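PDB 6XMY: 4-hydroxythreonine-4-phosphate dehydrogenase from Legionella pneumophila subsp. pneumophila, which probably catalyses the NAD(P)-dependent oxidation of 4-(phosphooxy)-L-threonine, a late step in the biosynthesis of pyridoxine 5'-phosphate. Local coordinates for residues Leu12-Gly17 with Val37-Asp42; Phe59-Pro64 with Val77-Cys82; Tyr98-Leu103 with Ile133-His138; Phe146-Val151 with Gly289-Arg294. All coordinates share one frame; numbering follows the deposited sequence.

In the fold
The four contacts follow one another in series along the chain. Interaction 1 pairs strands 12-15 and 37-41; interaction 2 pairs strands 58-61 and 74-79, and since 74-79 lies beside 37-41, their centres are only about 9 Å apart. Interaction 3, about 14 Å from interaction 1 between centres, sets helix 96-111 against the segment 133-138; Tyr98 of that helix reaches Asp42 and Cys82, joining it to both strand pairs. Interaction 4 lies about 26 Å from interaction 2 between centres. It meets interaction 3 where Arg294 touches His138, and both bind the same sulfate. In space they reach from strand 58-61, outermost within this chain (interaction 2), to the predicted substrate site (interactions 3 and 4).

Interaction 1. Residues Leu12-Gly17 with Val37-Asp42; sequences LLISSG and VVILGD
Leu13 and Leu40 meet on one face of a parallel strand pair, while Ile14 packs against Val37 and Ile39 on the other. Strands 12-15 and 37-41 run at 30° to each other, in register from Leu12 beside Val37 to Ser15 beside Leu40. Three backbone hydrogen bonds, Val38 N to Leu12 O, Ile14 N to Val38 O and Leu40 N to Ile14 O, lace them together, each at 2.8 Å. Leu13 bridges two neighbours of the facing strand. Its CD1 lies 4.0 Å from Val38 CG1 and 3.7 Å from Leu40 CG, and its CD2 is 3.6 Å from Leu40 CD1; the two leucine chains cross obliquely, and both branches of Leu13 are engaged. On the other face Ile14 CG1 touches both Val37 CB at 3.8 Å and Ile39 CD1 at 3.7 Å, while Ile14 CD1 continues to Val37 CG1. Beyond the last strand pair, Ser16 grips Leu40 O twice. Its N-H donates at 3.1 Å, and its OG, set between the backbone N and the carbonyl carbon (chi1 65°), donates to the same oxygen at 2.8 Å. The second bond meets the carbonyl at a C=O...OG angle of 137°. Leu102 and Leu103 of helix 96-111 cover Ser15, and Cys27 of helix 23-29 touches Ile14, Ser16 and Ile39, so helices back both faces. Parallel strands linked through helix 23-29, with apolar side chains on both faces, form a beta-alpha-beta unit of the alpha/beta core.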
loop_
_atom_site.group_PDB
_atom_site.type_symbol
_atom_site.label_atom_id
_atom_site.label_comp_id
_atom_site.label_asym_id
_atom_site.label_seq_id
_atom_site.Cartn_x
_atom_site.Cartn_y
_atom_site.Cartn_z
ATOM N N LEU A 12 -0.143 -6.337 14.968
ATOM C CA LEU A 12 0.099 -5.573 13.753
ATOM C C LEU A 12 0.441 -4.144 14.149
ATOM O O LEU A 12 -0.188 -3.566 15.040
ATOM C CB LEU A 12 -1.173 -5.560 12.902
ATOM C CG LEU A 12 -1.803 -6.935 12.637
ATOM C CD1 LEU A 12 -3.239 -6.811 12.115
ATOM C CD2 LEU A 12 -0.952 -7.709 11.662
ATOM N N LEU A 13 1.446 -3.572 13.493
ATOM C CA LEU A 13 1.867 -2.204 13.783
ATOM C C LEU A 13 1.293 -1.273 12.725
ATOM O O LEU A 13 1.461 -1.520 11.528
ATOM C CB LEU A 13 3.394 -2.126 13.781
ATOM C CG LEU A 13 4.048 -0.873 14.349
ATOM C CD1 LEU A 13 3.650 -0.680 15.809
ATOM C CD2 LEU A 13 5.568 -0.978 14.197
ATOM N N ILE A 14 0.608 -0.215 13.160
ATOM C CA ILE A 14 -0.066 0.707 12.246
ATOM C C ILE A 14 0.650 2.046 12.306
ATOM O O ILE A 14 0.652 2.701 13.355
ATOM C CB ILE A 14 -1.550 0.898 12.605
ATOM C CG1 ILE A 14 -2.209 -0.420 13.020
ATOM C CG2 ILE A 14 -2.305 1.599 11.452
ATOM C CD1 ILE A 14 -2.191 -1.500 11.985
ATOM N N SER A 15 1.259 2.463 11.197
ATOM C CA SER A 15 1.745 3.838 11.121
ATOM C C SER A 15 0.568 4.780 10.920
ATOM O O SER A 15 -0.167 4.659 9.936
ATOM C CB SER A 15 2.732 4.015 9.977
ATOM O OG SER A 15 2.863 5.396 9.694
ATOM N N SER A 16 0.383 5.713 11.844
ATOM C CA SER A 16 -0.733 6.645 11.753
ATOM C C SER A 16 -0.536 7.747 10.710
ATOM O O SER A 16 -1.467 8.525 10.490
ATOM C CB SER A 16 -1.069 7.214 13.137
ATOM O OG SER A 16 -0.010 8.000 13.656
ATOM N N GLY A 17 0.630 7.833 10.065
ATOM C CA GLY A 17 0.762 8.635 8.857
ATOM C C GLY A 17 0.814 10.138 9.111
ATOM O O GLY A 17 1.232 10.608 10.174
ATOM N N VAL A 37 -3.944 -4.579 17.009
ATOM C CA VAL A 37 -3.177 -3.486 16.431
ATOM C C VAL A 37 -2.499 -2.673 17.520
ATOM O O VAL A 37 -2.987 -2.560 18.650
ATOM C CB VAL A 37 -4.053 -2.579 15.539
ATOM C CG1 VAL A 37 -4.657 -3.387 14.401
ATOM C CG2 VAL A 37 -5.139 -1.889 16.371
ATOM N N VAL A 38 -1.351 -2.106 17.158
ATOM C CA VAL A 38 -0.633 -1.132 17.971
ATOM C C VAL A 38 -0.346 0.053 17.062
ATOM O O VAL A 38 0.159 -0.131 15.951
ATOM C CB VAL A 38 0.679 -1.726 18.517
ATOM C CG1 VAL A 38 1.535 -0.636 19.176
ATOM C CG2 VAL A 38 0.374 -2.862 19.516
ATOM N N ILE A 39 -0.694 1.259 17.514
ATOM C CA ILE A 39 -0.613 2.459 16.684
ATOM C C ILE A 39 0.701 3.172 16.942
ATOM O O ILE A 39 1.000 3.526 18.087
ATOM C CB ILE A 39 -1.780 3.418 16.973
ATOM C CG1 ILE A 39 -3.126 2.681 16.964
ATOM C CG2 ILE A 39 -1.749 4.593 16.007
ATOM C CD1 ILE A 39 -3.401 1.889 15.697
ATOM N N LEU A 40 1.460 3.434 15.885
ATOM C CA LEU A 40 2.624 4.306 15.948
ATOM C C LEU A 40 2.163 5.733 15.706
ATOM O O LEU A 40 1.664 6.042 14.623
ATOM C CB LEU A 40 3.606 3.957 14.840
ATOM C CG LEU A 40 4.543 2.791 15.004
ATOM C CD1 LEU A 40 5.243 2.611 13.673
ATOM C CD2 LEU A 40 5.554 3.047 16.150
ATOM N N GLY A 41 2.343 6.600 16.695
ATOM C CA GLY A 41 1.929 7.977 16.520
ATOM C C GLY A 41 2.059 8.729 17.821
ATOM O O GLY A 41 2.363 8.165 18.877
ATOM N N ASP A 42 1.822 10.029 17.725
ATOM C CA ASP A 42 1.896 10.910 18.881
ATOM C C ASP A 42 0.663 10.694 19.752
ATOM O O ASP A 42 -0.471 10.817 19.280
ATOM C CB ASP A 42 2.018 12.349 18.377
ATOM C CG ASP A 42 2.081 13.370 19.487
ATOM O OD1 ASP A 42 1.168 13.388 20.324
ATOM O OD2 ASP A 42 3.035 14.171 19.505
#

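Interaction 2. Residues Phe59-Pro64 with Val77-Cys82; sequences FLEYSP and VWPVPC
Tyr62 leaves strand 58-61 and lays its ring beside Trp78 of strand 74-79. At the root of the side chain, CB rests 3.6 Å from Val77 O. From there CG stands anti to the backbone N (chi1 174°), on the side of the carbonyl carbon. Farther along, CD2 comes 3.6 Å from Trp78 CE3 and has Trp78 CZ3 nearby as well; CE2, the next atom toward the hydroxyl, keeps to the same pair and lies 3.8 Å from Trp78 CZ3. One side of the tyrosine ring thus runs beside the CE3-CZ3 bond of the indole. The planes are tilted by 22°, but the tyrosine centroid and that of the six-membered ring of Trp78 are 5.6 Å apart: the rings are near parallel, slid so far that they barely overlap. Phe115 adds a third ring beside both, and Leu105 and Leu109 of helix 96-111 back Trp78. The backbone helps to position Tyr62. Val77 uses both its polar groups here: its N donates to Leu60 O at 2.8 Å, and its O accepts from Tyr62 N at 2.8 Å, with that donor 39° above the carbonyl plane. Glu61 pairs with Val77 in parallel register. At the other end of the contact, Phe59 offers the CD1 edge of its ring to Val77 CG2, 4.0 Å away. Polar bonding is confined to the main chain, while side-chain cohesion is dispersive: two main-chain hydrogen bonds supply the directional hold, and the slid rings add a limited dispersive contact at the surface.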
loop_
_atom_site.group_PDB
_atom_site.type_symbol
_atom_site.label_atom_id
_atom_site.label_comp_id
_atom_site.label_asym_id
_atom_site.label_seq_id
_atom_site.Cartn_x
_atom_site.Cartn_y
_atom_site.Cartn_z
ATOM N N PHE A 59 -6.771 4.826 26.141
ATOM C CA PHE A 59 -5.479 4.616 25.510
ATOM C C PHE A 59 -4.534 3.896 26.457
ATOM O O PHE A 59 -4.434 4.239 27.642
ATOM C CB PHE A 59 -4.866 5.956 25.106
ATOM C CG PHE A 59 -5.646 6.677 24.043
ATOM C CD1 PHE A 59 -5.401 6.431 22.700
ATOM C CD2 PHE A 59 -6.640 7.583 24.388
ATOM C CE1 PHE A 59 -6.128 7.087 21.720
ATOM C CE2 PHE A 59 -7.360 8.248 23.409
ATOM C CZ PHE A 59 -7.103 7.998 22.076
ATOM N N LEU A 60 -3.829 2.905 25.923
ATOM C CA LEU A 60 -2.789 2.204 26.657
ATOM C C LEU A 60 -1.468 2.418 25.938
ATOM O O LEU A 60 -1.413 2.397 24.708
ATOM C CB LEU A 60 -3.082 0.699 26.700
ATOM C CG LEU A 60 -4.357 0.263 27.424
ATOM C CD1 LEU A 60 -4.667 -1.193 27.129
ATOM C CD2 LEU A 60 -4.219 0.486 28.917
ATOM N N GLU A 61 -0.397 2.619 26.692
ATOM C CA GLU A 61 0.919 2.638 26.083
ATOM C C GLU A 61 1.421 1.213 25.886
ATOM O O GLU A 61 1.296 0.361 26.773
ATOM C CB GLU A 61 1.895 3.453 26.929
ATOM C CG GLU A 61 1.520 4.934 26.952
ATOM C CD GLU A 61 2.585 5.801 27.585
ATOM O OE1 GLU A 61 3.705 5.302 27.817
ATOM O OE2 GLU A 61 2.297 6.983 27.849
ATOM N N TYR A 62 1.985 0.963 24.710
ATOM C CA TYR A 62 2.442 -0.372 24.355
ATOM C C TYR A 62 3.480 -0.889 25.340
ATOM O O TYR A 62 4.385 -0.162 25.758
ATOM C CB TYR A 62 3.061 -0.368 22.955
ATOM C CG TYR A 62 3.666 -1.708 22.624
ATOM C CD1 TYR A 62 2.859 -2.788 22.289
ATOM C CD2 TYR A 62 5.040 -1.914 22.697
ATOM C CE1 TYR A 62 3.407 -4.036 22.014
ATOM C CE2 TYR A 62 5.589 -3.153 22.431
ATOM C CZ TYR A 62 4.771 -4.206 22.083
ATOM O OH TYR A 62 5.324 -5.439 21.821
ATOM N N SER A 63 3.348 -2.168 25.685
ATOM C CA SER A 63 4.357 -2.913 26.408
ATOM C C SER A 63 4.408 -4.320 25.834
ATOM O O SER A 63 3.359 -4.951 25.632
ATOM C CB SER A 63 4.049 -3.013 27.908
ATOM O OG SER A 63 4.844 -4.041 28.457
ATOM N N PRO A 64 5.605 -4.856 25.596
ATOM C CA PRO A 64 5.701 -6.252 25.144
ATOM C C PRO A 64 5.324 -7.261 26.213
ATOM O O PRO A 64 5.230 -8.456 25.903
ATOM C CB PRO A 64 7.171 -6.385 24.737
ATOM C CG PRO A 64 7.877 -5.389 25.587
ATOM C CD PRO A 64 6.930 -4.222 25.715
ATOM N N VAL A 77 -0.902 2.287 21.923
ATOM C CA VAL A 77 -0.091 3.227 21.165
ATOM C C VAL A 77 1.369 3.043 21.538
ATOM O O VAL A 77 1.702 2.921 22.725
ATOM C CB VAL A 77 -0.535 4.681 21.454
ATOM C CG1 VAL A 77 0.318 5.685 20.671
ATOM C CG2 VAL A 77 -2.032 4.868 21.175
ATOM N N TRP A 78 2.243 3.043 20.520
ATOM C CA TRP A 78 3.684 3.208 20.664
ATOM C C TRP A 78 3.960 4.691 20.434
ATOM O O TRP A 78 3.988 5.143 19.285
ATOM C CB TRP A 78 4.438 2.353 19.636
ATOM C CG TRP A 78 5.946 2.433 19.759
ATOM C CD1 TRP A 78 6.722 3.554 19.671
ATOM C CD2 TRP A 78 6.856 1.344 19.992
ATOM N NE1 TRP A 78 8.046 3.240 19.840
ATOM C CE2 TRP A 78 8.158 1.892 20.045
ATOM C CE3 TRP A 78 6.698 -0.038 20.172
ATOM C CZ2 TRP A 78 9.295 1.106 20.262
ATOM C CZ3 TRP A 78 7.836 -0.826 20.392
ATOM C CH2 TRP A 78 9.116 -0.247 20.429
ATOM N N PRO A 79 4.144 5.482 21.485
ATOM C CA PRO A 79 4.211 6.935 21.299
ATOM C C PRO A 79 5.462 7.376 20.553
ATOM O O PRO A 79 6.573 6.902 20.805
ATOM C CB PRO A 79 4.203 7.471 22.737
ATOM C CG PRO A 79 3.534 6.372 23.529
ATOM C CD PRO A 79 4.086 5.121 22.911
ATOM N N VAL A 80 5.259 8.299 19.619
ATOM C CA VAL A 80 6.332 8.968 18.886
ATOM C C VAL A 80 5.935 10.436 18.841
ATOM O O VAL A 80 4.840 10.750 18.372
ATOM C CB VAL A 80 6.462 8.429 17.451
ATOM C CG1 VAL A 80 7.622 9.111 16.738
ATOM C CG2 VAL A 80 6.629 6.904 17.441
ATOM N N PRO A 81 6.770 11.367 19.298
ATOM C CA PRO A 81 6.306 12.755 19.475
ATOM C C PRO A 81 6.411 13.582 18.199
ATOM O O PRO A 81 7.456 13.614 17.547
ATOM C CB PRO A 81 7.251 13.297 20.554
ATOM C CG PRO A 81 8.529 12.492 20.364
ATOM C CD PRO A 81 8.091 11.120 19.911
ATOM N N CYS A 82 5.328 14.287 17.865
ATOM C CA CYS A 82 5.405 15.308 16.826
ATOM C C CYS A 82 6.344 16.422 17.272
ATOM O O CYS A 82 6.482 16.707 18.463
ATOM C CB CYS A 82 4.025 15.918 16.553
ATOM S SG CYS A 82 2.853 14.799 15.795
#

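Interaction 3. Residues Tyr98-Leu103 with Ile133-His138; sequences YVMELL and ITFTGH. With SO4 (sulfate ion), chain C.
Leu103 CA and His138 CA lie 7.8 Å apart where helix 96-111 passes the irregular segment 133-138, with no hydrogen bond between the two segments. Met100 and Leu103, one turn apart on the helix, make the contact. Bent at chi2 and chi3, the Met100 chain passes Ile133 in the opposite direction, CG lying 3.9 Å from Ile133 CD1. It then folds onto Phe135: SD sits 4.5 Å from the ring centroid, an oblique Met-aromatic contact, and CE is 3.9 Å from Phe135 CD1. Leu103 forks. Its CD2 meets Phe135 CE1 tip to tip at 3.7 Å, while CG and CD1 cross the CD2-NE2 side of His138 at about a right angle. A face of the Phe135 ring is covered over its centre by Gly137 N. The apolar cluster adjoins a polar site: His138 N and ND1 both donate to sulfate O2 at 2.8 Å, with N-H...O angles of 148°. The sulfate, also bound by Thr139, Asn285 and Arg294, sits at the start of helix 138-145, whose dipole would probably help to hold it. Leu103 leaves ND1 to bind the anion, which probably helps to fix the imidazole's orientation; His138 also touches the bound NAD and is predicted to bind substrate.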
loop_
_atom_site.group_PDB
_atom_site.type_symbol
_atom_site.label_atom_id
_atom_site.label_comp_id
_atom_site.label_asym_id
_atom_site.label_seq_id
_atom_site.Cartn_x
_atom_site.Cartn_y
_atom_site.Cartn_z
ATOM N N TYR A 98 8.774 13.632 11.775
ATOM C CA TYR A 98 7.964 12.736 12.589
ATOM C C TYR A 98 7.349 11.633 11.740
ATOM O O TYR A 98 7.393 10.448 12.109
ATOM C CB TYR A 98 6.885 13.555 13.295
ATOM C CG TYR A 98 5.639 12.808 13.700
ATOM C CD1 TYR A 98 5.578 12.106 14.898
ATOM C CD2 TYR A 98 4.514 12.813 12.886
ATOM C CE1 TYR A 98 4.424 11.438 15.274
ATOM C CE2 TYR A 98 3.359 12.151 13.257
ATOM C CZ TYR A 98 3.318 11.465 14.454
ATOM O OH TYR A 98 2.171 10.806 14.833
ATOM N N VAL A 99 6.772 11.998 10.585
ATOM C CA VAL A 99 6.187 10.998 9.697
ATOM C C VAL A 99 7.243 9.993 9.263
ATOM O O VAL A 99 7.015 8.774 9.280
ATOM C CB VAL A 99 5.501 11.668 8.490
ATOM C CG1 VAL A 99 5.072 10.611 7.485
ATOM C CG2 VAL A 99 4.301 12.506 8.950
ATOM N N MET A 100 8.420 10.491 8.870
ATOM C CA MET A 100 9.484 9.584 8.456
ATOM C C MET A 100 9.936 8.704 9.606
ATOM O O MET A 100 10.347 7.563 9.375
ATOM C CB MET A 100 10.656 10.352 7.851
ATOM C CG MET A 100 10.308 11.100 6.564
ATOM S SD MET A 100 9.489 10.109 5.293
ATOM C CE MET A 100 10.728 8.872 5.009
ATOM N N GLU A 101 9.849 9.204 10.845
ATOM C CA GLU A 101 10.191 8.371 11.998
ATOM C C GLU A 101 9.205 7.224 12.155
ATOM O O GLU A 101 9.604 6.099 12.470
ATOM C CB GLU A 101 10.255 9.201 13.281
ATOM C CG GLU A 101 10.912 8.450 14.446
ATOM C CD GLU A 101 12.394 8.221 14.232
ATOM O OE1 GLU A 101 13.033 9.055 13.562
ATOM O OE2 GLU A 101 12.913 7.192 14.718
ATOM N N LEU A 102 7.916 7.482 11.920
ATOM C CA LEU A 102 6.934 6.403 11.944
ATOM C C LEU A 102 7.284 5.326 10.924
ATOM O O LEU A 102 7.213 4.128 11.225
ATOM C CB LEU A 102 5.534 6.948 11.641
ATOM C CG LEU A 102 4.981 8.104 12.486
ATOM C CD1 LEU A 102 3.550 8.419 12.055
ATOM C CD2 LEU A 102 5.042 7.790 13.981
ATOM N N LEU A 103 7.665 5.732 9.709
ATOM C CA LEU A 103 8.012 4.761 8.673
ATOM C C LEU A 103 9.273 3.986 9.040
ATOM O O LEU A 103 9.345 2.762 8.848
ATOM C CB LEU A 103 8.214 5.469 7.330
ATOM C CG LEU A 103 6.996 5.652 6.421
ATOM C CD1 LEU A 103 5.788 6.149 7.173
ATOM C CD2 LEU A 103 7.323 6.570 5.253
ATOM N N ILE A 133 12.978 16.468 2.464
ATOM C CA ILE A 133 13.178 15.027 2.501
ATOM C C ILE A 133 12.694 14.483 1.163
ATOM O O ILE A 133 11.495 14.525 0.865
ATOM C CB ILE A 133 12.390 14.396 3.658
ATOM C CG1 ILE A 133 12.778 15.034 4.994
ATOM C CG2 ILE A 133 12.612 12.889 3.693
ATOM C CD1 ILE A 133 11.825 14.689 6.138
ATOM N N THR A 134 13.612 13.981 0.344
ATOM C CA THR A 134 13.209 13.416 -0.940
ATOM C C THR A 134 12.433 12.122 -0.707
ATOM O O THR A 134 12.924 11.207 -0.040
ATOM C CB THR A 134 14.429 13.201 -1.835
ATOM O OG1 THR A 134 14.978 14.478 -2.192
ATOM C CG2 THR A 134 14.028 12.480 -3.114
ATOM N N PHE A 135 11.215 12.050 -1.240
ATOM C CA PHE A 135 10.306 10.959 -0.900
ATOM C C PHE A 135 9.322 10.781 -2.042
ATOM O O PHE A 135 8.594 11.716 -2.383
ATOM C CB PHE A 135 9.568 11.305 0.392
ATOM C CG PHE A 135 8.590 10.253 0.860
ATOM C CD1 PHE A 135 9.029 9.117 1.533
ATOM C CD2 PHE A 135 7.227 10.410 0.648
ATOM C CE1 PHE A 135 8.125 8.164 1.982
ATOM C CE2 PHE A 135 6.320 9.465 1.091
ATOM C CZ PHE A 135 6.770 8.335 1.762
ATOM N N THR A 136 9.301 9.592 -2.633
ATOM C CA THR A 136 8.319 9.327 -3.671
ATOM C C THR A 136 7.147 8.489 -3.192
ATOM O O THR A 136 6.077 8.570 -3.803
ATOM C CB THR A 136 8.952 8.663 -4.894
ATOM O OG1 THR A 136 9.634 7.476 -4.483
ATOM C CG2 THR A 136 9.918 9.620 -5.574
ATOM N N GLY A 137 7.297 7.736 -2.109
ATOM C CA GLY A 137 6.207 6.953 -1.565
ATOM C C GLY A 137 6.754 5.959 -0.572
ATOM O O GLY A 137 7.972 5.738 -0.481
ATOM N N HIS A 138 5.827 5.372 0.201
ATOM C CA HIS A 138 6.202 4.298 1.122
ATOM C C HIS A 138 6.918 3.178 0.383
ATOM O O HIS A 138 7.853 2.565 0.913
ATOM C CB HIS A 138 4.968 3.650 1.759
ATOM C CG HIS A 138 4.224 4.491 2.758
ATOM N ND1 HIS A 138 3.133 5.263 2.412
ATOM C CD2 HIS A 138 4.342 4.588 4.104
ATOM C CE1 HIS A 138 2.634 5.828 3.500
ATOM N NE2 HIS A 138 3.351 5.438 4.541
HETATM S S SO4 C . 2.893 4.304 -1.446
HETATM O O1 SO4 C . 2.496 3.061 -0.789
HETATM O O2 SO4 C . 3.121 5.328 -0.430
HETATM O O3 SO4 C . 4.150 4.068 -2.152
HETATM O O4 SO4 C . 1.872 4.799 -2.385
#

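Interaction 4. Residues Phe146-Val151 with Gly289-Arg294; sequences FEVETV and GLPIIR. With SO4 (sulfate ion), chain C.
Phe146 packs against three successive residues, Leu290, Pro291 and Ile292, and makes the largest single contribution to the contact. Pro291 CD lies over one face of the ring, 4.1 Å from its centroid and 29° off the normal, a CH-pi contact, while Pro291 CG is 3.4 Å from Phe146 CD1. Toward the far end of the ring, CE2 meets Ile292 CD1 at 3.8 Å, and the two side chains cross at about a right angle. Leu290 CD2 fills the corner between Phe146 CD2 and Val151 CG1, 3.7 Å from the latter. Val148 adds CG1 against Gly289 O at 3.5 Å. One step out, a Schellman motif ending helix 138-145 sets the turn at Glu147 that follows Phe146, and Ala107 and Ser111 of helix 96-111 also touch the ring. On the other segment, the chain goes on from Ile292 to Arg294, whose guanidinium turns its edge to the sulfate. NH1 and NH2 donate in plane to the same oxygen, O1, at 3.0 and 2.9 Å with N-H...O angles of 143° and 149°. Thr287 also bonds NH1 and Thr120 also bonds NH2, so second-shell hydroxyls help to fix the plane of the group. Apolar packing without hydrogen bonds joins the segments, whereas Arg294 forks onto an anion; the sulfate, probably from the crystallisation liquor, may mark the position of the substrate's phosphate, Arg294 being predicted to bind the substrate.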
loop_
_atom_site.group_PDB
_atom_site.type_symbol
_atom_site.label_atom_id
_atom_site.label_comp_id
_atom_site.label_asym_id
_atom_site.label_seq_id
_atom_site.Cartn_x
_atom_site.Cartn_y
_atom_site.Cartn_z
ATOM N N PHE A 146 15.082 -1.818 3.076
ATOM C CA PHE A 146 15.410 -3.236 3.102
ATOM C C PHE A 146 16.397 -3.637 2.016
ATOM O O PHE A 146 16.709 -4.829 1.887
ATOM C CB PHE A 146 14.131 -4.072 3.016
ATOM C CG PHE A 146 13.286 -3.984 4.252
ATOM C CD1 PHE A 146 13.693 -4.610 5.419
ATOM C CD2 PHE A 146 12.114 -3.245 4.265
ATOM C CE1 PHE A 146 12.931 -4.524 6.571
ATOM C CE2 PHE A 146 11.343 -3.159 5.411
ATOM C CZ PHE A 146 11.754 -3.796 6.569
ATOM N N GLU A 147 16.907 -2.671 1.255
ATOM C CA GLU A 147 17.869 -2.923 0.185
ATOM C C GLU A 147 17.371 -3.988 -0.789
ATOM O O GLU A 147 18.108 -4.885 -1.194
ATOM C CB GLU A 147 19.256 -3.244 0.738
ATOM C CG GLU A 147 19.719 -2.233 1.766
ATOM C CD GLU A 147 21.202 -1.956 1.674
ATOM O OE1 GLU A 147 21.589 -1.015 0.944
ATOM O OE2 GLU A 147 21.979 -2.687 2.321
ATOM N N VAL A 148 16.101 -3.881 -1.170
ATOM C CA VAL A 148 15.485 -4.763 -2.154
ATOM C C VAL A 148 15.465 -4.041 -3.495
ATOM O O VAL A 148 15.001 -2.898 -3.585
ATOM C CB VAL A 148 14.062 -5.158 -1.720
ATOM C CG1 VAL A 148 13.396 -6.012 -2.777
ATOM C CG2 VAL A 148 14.103 -5.895 -0.387
ATOM N N GLU A 149 15.962 -4.706 -4.541
ATOM C CA GLU A 149 16.022 -4.065 -5.852
ATOM C C GLU A 149 14.633 -3.885 -6.456
ATOM O O GLU A 149 14.310 -2.810 -6.978
ATOM C CB GLU A 149 16.917 -4.859 -6.800
ATOM C CG GLU A 149 16.818 -4.390 -8.244
ATOM C CD GLU A 149 17.857 -5.023 -9.140
ATOM O OE1 GLU A 149 18.877 -4.359 -9.417
ATOM O OE2 GLU A 149 17.662 -6.185 -9.556
ATOM N N THR A 150 13.796 -4.920 -6.404
ATOM C CA THR A 150 12.480 -4.888 -7.037
ATOM C C THR A 150 11.406 -5.162 -5.997
ATOM O O THR A 150 11.332 -6.266 -5.445
ATOM C CB THR A 150 12.380 -5.904 -8.174
ATOM O OG1 THR A 150 13.464 -5.708 -9.090
ATOM C CG2 THR A 150 11.048 -5.732 -8.915
ATOM N N VAL A 151 10.576 -4.159 -5.733
ATOM C CA VAL A 151 9.326 -4.350 -5.024
ATOM C C VAL A 151 8.205 -3.998 -5.991
ATOM O O VAL A 151 8.419 -3.359 -7.024
ATOM C CB VAL A 151 9.236 -3.495 -3.751
ATOM C CG1 VAL A 151 10.384 -3.820 -2.807
ATOM C CG2 VAL A 151 9.225 -2.030 -4.122
ATOM N N GLY A 289 7.493 -8.138 -2.134
ATOM C CA GLY A 289 8.932 -8.269 -2.277
ATOM C C GLY A 289 9.764 -7.823 -1.091
ATOM O O GLY A 289 10.996 -7.923 -1.157
ATOM N N LEU A 290 9.152 -7.323 -0.024
ATOM C CA LEU A 290 9.907 -6.977 1.172
ATOM C C LEU A 290 10.029 -8.192 2.076
ATOM O O LEU A 290 9.252 -9.143 1.956
ATOM C CB LEU A 290 9.164 -5.891 1.944
ATOM C CG LEU A 290 8.862 -4.574 1.233
ATOM C CD1 LEU A 290 7.994 -3.734 2.137
ATOM C CD2 LEU A 290 10.149 -3.843 0.860
ATOM N N PRO A 291 10.973 -8.183 3.023
ATOM C CA PRO A 291 11.035 -9.265 4.014
ATOM C C PRO A 291 9.997 -9.136 5.117
ATOM O O PRO A 291 9.950 -9.992 6.009
ATOM C CB PRO A 291 12.459 -9.140 4.579
ATOM C CG PRO A 291 12.820 -7.743 4.388
ATOM C CD PRO A 291 12.120 -7.266 3.136
ATOM N N ILE A 292 9.180 -8.087 5.083
ATOM C CA ILE A 292 8.055 -7.922 5.988
ATOM C C ILE A 292 6.779 -7.825 5.161
ATOM O O ILE A 292 6.806 -7.569 3.953
ATOM C CB ILE A 292 8.190 -6.674 6.888
ATOM C CG1 ILE A 292 8.201 -5.395 6.032
ATOM C CG2 ILE A 292 9.435 -6.776 7.782
ATOM C CD1 ILE A 292 7.886 -4.113 6.803
ATOM N N ILE A 293 5.653 -8.028 5.840
ATOM C CA ILE A 293 4.340 -7.757 5.272
ATOM C C ILE A 293 4.052 -6.279 5.474
ATOM O O ILE A 293 4.196 -5.756 6.587
ATOM C CB ILE A 293 3.270 -8.600 5.980
ATOM C CG1 ILE A 293 3.532 -10.093 5.788
ATOM C CG2 ILE A 293 1.884 -8.182 5.529
ATOM C CD1 ILE A 293 2.864 -10.942 6.837
ATOM N N ARG A 294 3.663 -5.594 4.401
ATOM C CA ARG A 294 3.233 -4.205 4.509
ATOM C C ARG A 294 2.010 -3.996 3.636
ATOM O O ARG A 294 2.069 -4.218 2.421
ATOM C CB ARG A 294 4.340 -3.220 4.116
ATOM C CG ARG A 294 3.881 -1.760 4.173
ATOM C CD ARG A 294 3.559 -1.229 2.785
ATOM N NE ARG A 294 2.893 0.076 2.822
ATOM C CZ ARG A 294 2.841 0.923 1.794
ATOM N NH1 ARG A 294 3.450 0.626 0.654
ATOM N NH2 ARG A 294 2.203 2.082 1.915
HETATM S S SO4 C . 2.893 4.304 -1.446
HETATM O O1 SO4 C . 2.496 3.061 -0.789
HETATM O O2 SO4 C . 3.121 5.328 -0.430
HETATM O O3 SO4 C . 4.150 4.068 -2.152
HETATM O O4 SO4 C . 1.872 4.799 -2.385
#